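Local coordinates for unknown protein (Galdieria sulphuraria, PDB 2NYI) that is of unknown function but carries tandem ACT domains, a fold that in related proteins often serves as a small-molecule-binding regulatory module, at residues Thr126-Ala131 with Thr137-Gly142. Sequence-based numbering, arbitrary orientation.
Sequences TETLPA and TLFRMG
Glu127 and Arg140 face each other as a hydrogen-bonded pair in the antiparallel hairpin of strands 120-130 and 137-148, part of the second four-stranded ACT-type sheet of this chain. Their backbones exchange two bonds, Glu127 N to Arg140 O and Arg140 N to Glu127 O, each 2.9 Å, and Leu129 and Leu138 repeat the pattern. Between these pairs CA-H...O contacts fill in, as from Thr128 CA to Leu138 O at 3.1 Å.

On the face bearing Glu127, Leu129, Leu138 and Arg140, the acidic and basic side chains run side by side and end in a salt bridge, Glu127 OE2 to Arg140 NH1, 2.8 Å. Glu127 CG lies between its backbone N and carbonyl carbon (chi1 60°), and the extended chain beyond carries the carboxylate alongside Arg140. As a hydrogen bond it is weak: the angle at the hydrogen is 126°, and the carboxylate and guanidinium planes are turned 63° apart. With an alanine in place of Glu127, Arg140 would probably lose this charge partner and swing more freely, its ion pair to Glu99 being long and weak.

On the other face, Phe139 and Met141 touch helix 106-116. Phe139 CE1 meets Thr126 CB at 3.8 Å, while Thr128 CG2 lies at the ring's edge. Thr126 OG1 is hydrogen-bonded to Ser36 OG and Thr128 OG1 to the backbone O of Glu34, both of the second subunit, whose strand continues the sheet across the interface.

Back beside the salt bridge, Leu129 crosses Arg140 at about a right angle, and its CD1 sits over one guanidinium face, 3.5 Å from Arg140 NH1.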
loop_
_atom_site.group_PDB
_atom_site.type_symbol
_atom_site.label_atom_id
_atom_site.label_comp_id
_atom_site.label_asym_id
_atom_site.label_seq_id
_atom_site.Cartn_x
_atom_site.Cartn_y
_atom_site.Cartn_z
ATOM N N THR A 126 -8.457 5.593 0.400
ATOM C CA THR A 126 -9.805 6.142 0.376
ATOM C C THR A 126 -10.788 4.983 0.569
ATOM O O THR A 126 -10.484 3.809 0.246
ATOM C CB THR A 126 -10.152 6.939 -0.945
ATOM O OG1 THR A 126 -10.336 6.026 -2.022
ATOM C CG2 THR A 126 -9.045 7.939 -1.341
ATOM N N GLU A 127 -11.943 5.322 1.115
ATOM C CA GLU A 127 -13.038 4.363 1.281
ATOM C C GLU A 127 -14.348 5.078 1.096
ATOM O O GLU A 127 -14.429 6.304 1.277
ATOM C CB GLU A 127 -12.996 3.680 2.653
ATOM C CG GLU A 127 -13.102 4.594 3.835
ATOM C CD GLU A 127 -13.162 3.841 5.167
ATOM O OE1 GLU A 127 -13.383 2.607 5.163
ATOM O OE2 GLU A 127 -12.973 4.498 6.211
ATOM N N THR A 128 -15.367 4.314 0.724
ATOM C CA THR A 128 -16.745 4.806 0.704
ATOM C C THR A 128 -17.605 3.874 1.549
ATOM O O THR A 128 -17.428 2.650 1.519
ATOM C CB THR A 128 -17.306 4.888 -0.726
ATOM O OG1 THR A 128 -17.039 3.657 -1.410
ATOM C CG2 THR A 128 -16.657 6.036 -1.486
ATOM N N LEU A 129 -18.519 4.469 2.313
ATOM C CA LEU A 129 -19.362 3.733 3.238
ATOM C C LEU A 129 -20.810 4.191 3.010
ATOM O O LEU A 129 -21.186 5.297 3.415
ATOM C CB LEU A 129 -18.899 4.011 4.675
ATOM C CG LEU A 129 -17.386 3.841 4.875
ATOM C CD1 LEU A 129 -16.811 4.814 5.893
ATOM C CD2 LEU A 129 -17.000 2.385 5.191
ATOM N N PRO A 130 -21.605 3.375 2.307
ATOM C CA PRO A 130 -23.011 3.747 2.112
ATOM C C PRO A 130 -23.724 3.812 3.452
ATOM O O PRO A 130 -23.470 2.974 4.320
ATOM C CB PRO A 130 -23.573 2.594 1.273
ATOM C CG PRO A 130 -22.388 1.922 0.671
ATOM C CD PRO A 130 -21.275 2.090 1.659
ATOM N N ALA A 131 -24.592 4.814 3.622
ATOM C CA ALA A 131 -25.445 4.941 4.809
ATOM C C ALA A 131 -26.432 3.765 4.893
ATOM O O ALA A 131 -26.639 3.069 3.893
ATOM C CB ALA A 131 -26.201 6.275 4.768
ATOM N N THR A 137 -23.729 8.269 0.599
ATOM C CA THR A 137 -22.526 7.455 0.716
ATOM C C THR A 137 -21.445 8.361 1.272
ATOM O O THR A 137 -21.219 9.462 0.749
ATOM C CB THR A 137 -22.113 6.834 -0.638
ATOM O OG1 THR A 137 -23.093 5.863 -1.030
ATOM C CG2 THR A 137 -20.763 6.118 -0.528
ATOM N N LEU A 138 -20.833 7.928 2.371
ATOM C CA LEU A 138 -19.766 8.699 3.003
ATOM C C LEU A 138 -18.449 8.365 2.314
ATOM O O LEU A 138 -18.204 7.215 1.967
ATOM C CB LEU A 138 -19.678 8.405 4.499
ATOM C CG LEU A 138 -18.682 9.290 5.282
ATOM C CD1 LEU A 138 -19.157 10.756 5.378
ATOM C CD2 LEU A 138 -18.387 8.725 6.675
ATOM N N PHE A 139 -17.649 9.403 2.089
ATOM C CA PHE A 139 -16.326 9.275 1.503
ATOM C C PHE A 139 -15.327 9.654 2.580
ATOM O O PHE A 139 -15.506 10.663 3.257
ATOM C CB PHE A 139 -16.193 10.203 0.295
ATOM C CG PHE A 139 -14.767 10.378 -0.187
ATOM C CD1 PHE A 139 -14.188 9.440 -1.046
ATOM C CD2 PHE A 139 -14.012 11.483 0.227
ATOM C CE1 PHE A 139 -12.845 9.596 -1.497
ATOM C CE2 PHE A 139 -12.702 11.664 -0.220
ATOM C CZ PHE A 139 -12.113 10.713 -1.084
ATOM N N ARG A 140 -14.280 8.840 2.748
ATOM C CA ARG A 140 -13.184 9.189 3.651
ATOM C C ARG A 140 -11.862 9.014 2.930
ATOM O O ARG A 140 -11.687 8.039 2.202
ATOM C CB ARG A 140 -13.191 8.286 4.882
ATOM C CG ARG A 140 -14.304 8.592 5.891
ATOM C CD ARG A 140 -13.853 8.166 7.281
ATOM N NE ARG A 140 -14.973 7.822 8.153
ATOM C CZ ARG A 140 -15.207 6.605 8.640
ATOM N NH1 ARG A 140 -14.395 5.591 8.353
ATOM N NH2 ARG A 140 -16.258 6.403 9.421
HETATM N N MSE A 141 -10.954 9.965 3.125
HETATM C CA MSE A 141 -9.612 9.855 2.560
HETATM C C MSE A 141 -8.585 10.160 3.628
HETATM O O MSE A 141 -8.722 11.111 4.381
HETATM C CB MSE A 141 -9.446 10.803 1.380
HETATM C CG MSE A 141 -8.026 10.904 0.905
HETATM SE SE MSE A 141 -7.923 12.045 -0.653
HETATM C CE MSE A 141 -6.391 12.634 -0.337
ATOM N N GLY A 142 -7.556 9.332 3.711
ATOM C CA GLY A 142 -6.452 9.607 4.623
ATOM C C GLY A 142 -5.172 9.500 3.829
ATOM O O GLY A 142 -4.973 8.537 3.079
#